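Local coordinates for protein PlaB phospholipase (Legionella pneumophila, PDB 6ZTI) that is a phospholipase with an alpha/beta hydrolase fold, linked to virulence, whose activity is controlled by NAD(H)-mediated assembly into tetramers, at residues N209-T212 against G213-G216. Residues are numbered along the deposited sequence; the frame is centred on the assembly and turned at random.
Sequences NSYT and GESG. With SND (thionicotinamide-adenine-dinucleotide), chain H.
Tyr-211 and Glu-214 run side by side from one tight turn, and the tyrosine ring meets the carboxylate with its edge and the thionicotinamide of the bound dinucleotide with a face. CB of Tyr-211 starts out away from residues 213-216, but with CG anti to the carbonyl carbon (chi1 -80°) the ring swings back alongside Glu-214. CB, CG and CD2 all lie near S7N, but the sulfur sits implausibly close to the backbone at 209-211, so its exact place is doubtful. Further out, one face of the ring lies over the nicotinamide ring, CE2 nearest C2N and CZ nearest N1N, with C3N 3.5 Å above the Tyr-211 plane and offset toward its rim. CD1 and CE1 turn an edge to Glu-214, CE1 lying 3.6 Å from OE2, ring and carboxylate planes 65° apart. At the tip, OH comes close to the ribose and hydrogen-bonds to Asp-380 and Gln-382, which hold the hydroxyl end in place. The extended Glu-214 chain carries OE1 to a salt bridge with Arg-222. Asn-209 OD1 takes a nearly straight bond (177°) from N7N of the ligand, 3.1 Å away, and a second from Arg-145. In the backbone of the turn, Thr-212 N donates to Asn-209 O (3.0 Å), Gly-213 N to Ser-210 O (2.9 Å) and Glu-214 N to Tyr-211 O (3.2 Å). These three successive i to i+3 bonds mark a short 3-10 turn, here forming one wall of the nicotinamide end of an NAD site that Leu-360, Arg-381 and Tyr-393 of a second subunit help complete.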
ATOM      1  N   ASN B 209       0.397 -23.593   7.804  1.00 11.51           N
ATOM      2  CA  ASN B 209       0.217 -22.640   8.897  1.00 10.50           C
ATOM      3  C   ASN B 209       0.408 -23.346  10.236  1.00 13.07           C
ATOM      4  O   ASN B 209      -0.562 -23.740  10.894  1.00 10.70           O
ATOM      5  CB  ASN B 209      -1.136 -21.969   8.804  1.00  9.68           C
ATOM      6  CG  ASN B 209      -1.234 -21.073   7.583  1.00 14.41           C
ATOM      7  OD1 ASN B 209      -0.581 -20.040   7.523  1.00 14.42           O
ATOM      8  ND2 ASN B 209      -1.992 -21.494   6.586  1.00 14.16           N
ATOM      9  N   SER B 210       1.662 -23.365  10.692  1.00  7.80           N
ATOM     10  CA  SER B 210       2.069 -24.161  11.839  1.00 10.96           C
ATOM     11  C   SER B 210       1.552 -23.612  13.165  1.00 12.32           C
ATOM     12  O   SER B 210       1.607 -24.334  14.167  1.00 10.55           O
ATOM     13  CB  SER B 210       3.597 -24.275  11.855  1.00  9.26           C
ATOM     14  OG  SER B 210       4.206 -23.004  12.027  1.00 14.27           O
ATOM     15  N   TYR B 211       1.043 -22.374  13.207  1.00  9.22           N
ATOM     16  CA  TYR B 211       0.330 -21.924  14.399  1.00 15.31           C
ATOM     17  C   TYR B 211      -0.763 -22.914  14.806  1.00  7.18           C
ATOM     18  O   TYR B 211      -1.082 -23.044  15.995  1.00  9.25           O
ATOM     19  CB  TYR B 211      -0.296 -20.549  14.163  1.00 10.66           C
ATOM     20  CG  TYR B 211       0.627 -19.352  14.275  1.00  8.20           C
ATOM     21  CD1 TYR B 211       1.647 -19.298  15.213  1.00  7.83           C
ATOM     22  CD2 TYR B 211       0.453 -18.258  13.436  1.00  8.65           C
ATOM     23  CE1 TYR B 211       2.471 -18.179  15.303  1.00 11.32           C
ATOM     24  CE2 TYR B 211       1.265 -17.156  13.509  1.00 12.44           C
ATOM     25  CZ  TYR B 211       2.263 -17.109  14.435  1.00  8.61           C
ATOM     26  OH  TYR B 211       3.041 -15.981  14.482  1.00 13.09           O
ATOM     27  N   THR B 212      -1.328 -23.641  13.844  1.00  6.15           N
ATOM     28  CA  THR B 212      -2.392 -24.583  14.177  1.00  7.54           C
ATOM     29  C   THR B 212      -1.898 -25.781  14.980  1.00  7.81           C
ATOM     30  O   THR B 212      -2.725 -26.603  15.392  1.00  6.58           O
ATOM     31  CB  THR B 212      -3.077 -25.054  12.909  1.00 10.11           C
ATOM     32  OG1 THR B 212      -2.127 -25.684  12.043  1.00 11.21           O
ATOM     33  CG2 THR B 212      -3.704 -23.872  12.187  1.00 15.88           C
ATOM     34  N   GLY B 213      -0.584 -25.913  15.190  1.00  6.25           N
ATOM     35  CA  GLY B 213      -0.035 -26.931  16.076  1.00  6.29           C
ATOM     36  C   GLY B 213       0.960 -26.394  17.097  1.00  8.99           C
ATOM     37  O   GLY B 213       1.741 -27.161  17.667  1.00 10.41           O
ATOM     38  N   GLU B 214       0.925 -25.087  17.361  1.00  8.39           N
ATOM     39  CA  GLU B 214       1.957 -24.445  18.168  1.00  5.15           C
ATOM     40  C   GLU B 214       1.960 -24.969  19.593  1.00  8.65           C
ATOM     41  O   GLU B 214       0.918 -25.019  20.257  1.00  6.08           O
ATOM     42  CB  GLU B 214       1.738 -22.939  18.176  1.00  4.81           C
ATOM     43  CG  GLU B 214       2.770 -22.138  18.912  1.00 15.35           C
ATOM     44  CD  GLU B 214       2.419 -20.669  18.894  1.00 15.43           C
ATOM     45  OE1 GLU B 214       1.277 -20.331  19.293  1.00 11.84           O
ATOM     46  OE2 GLU B 214       3.255 -19.866  18.426  1.00 12.54           O
ATOM     47  N   SER B 215       3.147 -25.334  20.066  1.00  6.87           N
ATOM     48  CA  SER B 215       3.294 -25.807  21.436  1.00  9.30           C
ATOM     49  C   SER B 215       2.978 -24.667  22.388  1.00  7.26           C
ATOM     50  O   SER B 215       3.386 -23.524  22.163  1.00 13.97           O
ATOM     51  CB  SER B 215       4.711 -26.316  21.668  1.00 24.22           C
ATOM     52  OG  SER B 215       5.654 -25.335  21.254  1.00 36.05           O
ATOM     53  N   GLY B 216       2.245 -24.974  23.456  1.00  7.56           N
ATOM     54  CA  GLY B 216       1.765 -23.934  24.346  1.00  6.11           C
ATOM     55  C   GLY B 216       0.431 -23.353  23.954  1.00  9.90           C
ATOM     56  O   GLY B 216      -0.026 -22.395  24.594  1.00  7.78           O
TER
HETATM   57  PA  SND H 501       5.712 -16.188   6.277  1.00 16.30           P
HETATM   58  O1A SND H 501       6.902 -15.288   6.314  1.00 12.21           O
HETATM   59  O2A SND H 501       5.861 -17.589   6.803  1.00 15.14           O
HETATM   60  O5B SND H 501       5.089 -16.356   4.800  1.00 14.90           O
HETATM   61  C5B SND H 501       5.054 -15.198   3.955  1.00 14.87           C
HETATM   62  C4B SND H 501       4.023 -15.451   2.885  1.00 16.57           C
HETATM   63  O4B SND H 501       4.349 -16.665   2.165  1.00 14.02           O
HETATM   64  C3B SND H 501       2.596 -15.631   3.401  1.00 15.33           C
HETATM   65  O3B SND H 501       1.689 -14.977   2.524  1.00 18.28           O
HETATM   66  C2B SND H 501       2.415 -17.147   3.369  1.00 12.76           C
HETATM   67  O2B SND H 501       1.054 -17.525   3.239  1.00 16.60           O
HETATM   68  C1B SND H 501       3.207 -17.494   2.113  1.00 14.77           C
HETATM   69  N9A SND H 501       3.650 -18.881   2.057  1.00 11.74           N
HETATM   70  C8A SND H 501       4.667 -19.453   2.777  1.00 16.14           C
HETATM   71  N7A SND H 501       4.776 -20.748   2.614  1.00 13.66           N
HETATM   72  C5A SND H 501       3.755 -21.054   1.724  1.00  8.04           C
HETATM   73  C6A SND H 501       3.296 -22.271   1.193  1.00 16.50           C
HETATM   74  N6A SND H 501       3.880 -23.450   1.433  1.00 12.89           N
HETATM   75  N1A SND H 501       2.219 -22.234   0.379  1.00 15.49           N
HETATM   76  C2A SND H 501       1.666 -21.052   0.098  1.00 19.32           C
HETATM   77  N3A SND H 501       2.023 -19.837   0.528  1.00 18.68           N
HETATM   78  C4A SND H 501       3.068 -19.910   1.357  1.00 11.06           C
HETATM   79  O3  SND H 501       4.533 -15.504   7.093  1.00 13.98           O
HETATM   80  PN  SND H 501       2.999 -15.860   7.372  1.00 14.98           P
HETATM   81  O1N SND H 501       2.819 -17.305   7.090  1.00 16.47           O
HETATM   82  O2N SND H 501       2.168 -14.868   6.664  1.00 12.31           O
HETATM   83  O5D SND H 501       2.930 -15.587   8.954  1.00 21.78           O
HETATM   84  C5D SND H 501       2.585 -14.275   9.451  1.00 22.26           C
HETATM   85  C4D SND H 501       3.408 -13.944  10.679  1.00 22.86           C
HETATM   86  O4D SND H 501       3.289 -15.002  11.662  1.00 15.74           O
HETATM   87  C3D SND H 501       4.911 -13.777  10.462  1.00 18.26           C
HETATM   88  O3D SND H 501       5.401 -12.842  11.422  1.00 17.43           O
HETATM   89  C2D SND H 501       5.427 -15.196  10.706  1.00 16.59           C
HETATM   90  O2D SND H 501       6.806 -15.260  11.054  1.00 17.83           O
HETATM   91  C1D SND H 501       4.548 -15.587  11.889  1.00 12.48           C
HETATM   92  N1N SND H 501       4.371 -17.111  11.918  1.00 18.21           N
HETATM   93  C2N SND H 501       3.413 -17.607  11.119  1.00 10.97           C
HETATM   94  C3N SND H 501       3.113 -18.954  11.155  1.00 10.19           C
HETATM   95  C7N SND H 501       1.958 -19.485  10.384  1.00 14.24           C
HETATM   96  S7N SND H 501       0.914 -20.587  11.062  1.00 24.03           S
HETATM   97  N7N SND H 501       1.784 -19.014   9.166  1.00 14.65           N
HETATM   98  C4N SND H 501       3.834 -19.776  12.014  1.00 11.95           C
HETATM   99  C5N SND H 501       4.834 -19.241  12.806  1.00 12.07           C
HETATM  100  C6N SND H 501       5.092 -17.892  12.746  1.00 19.91           C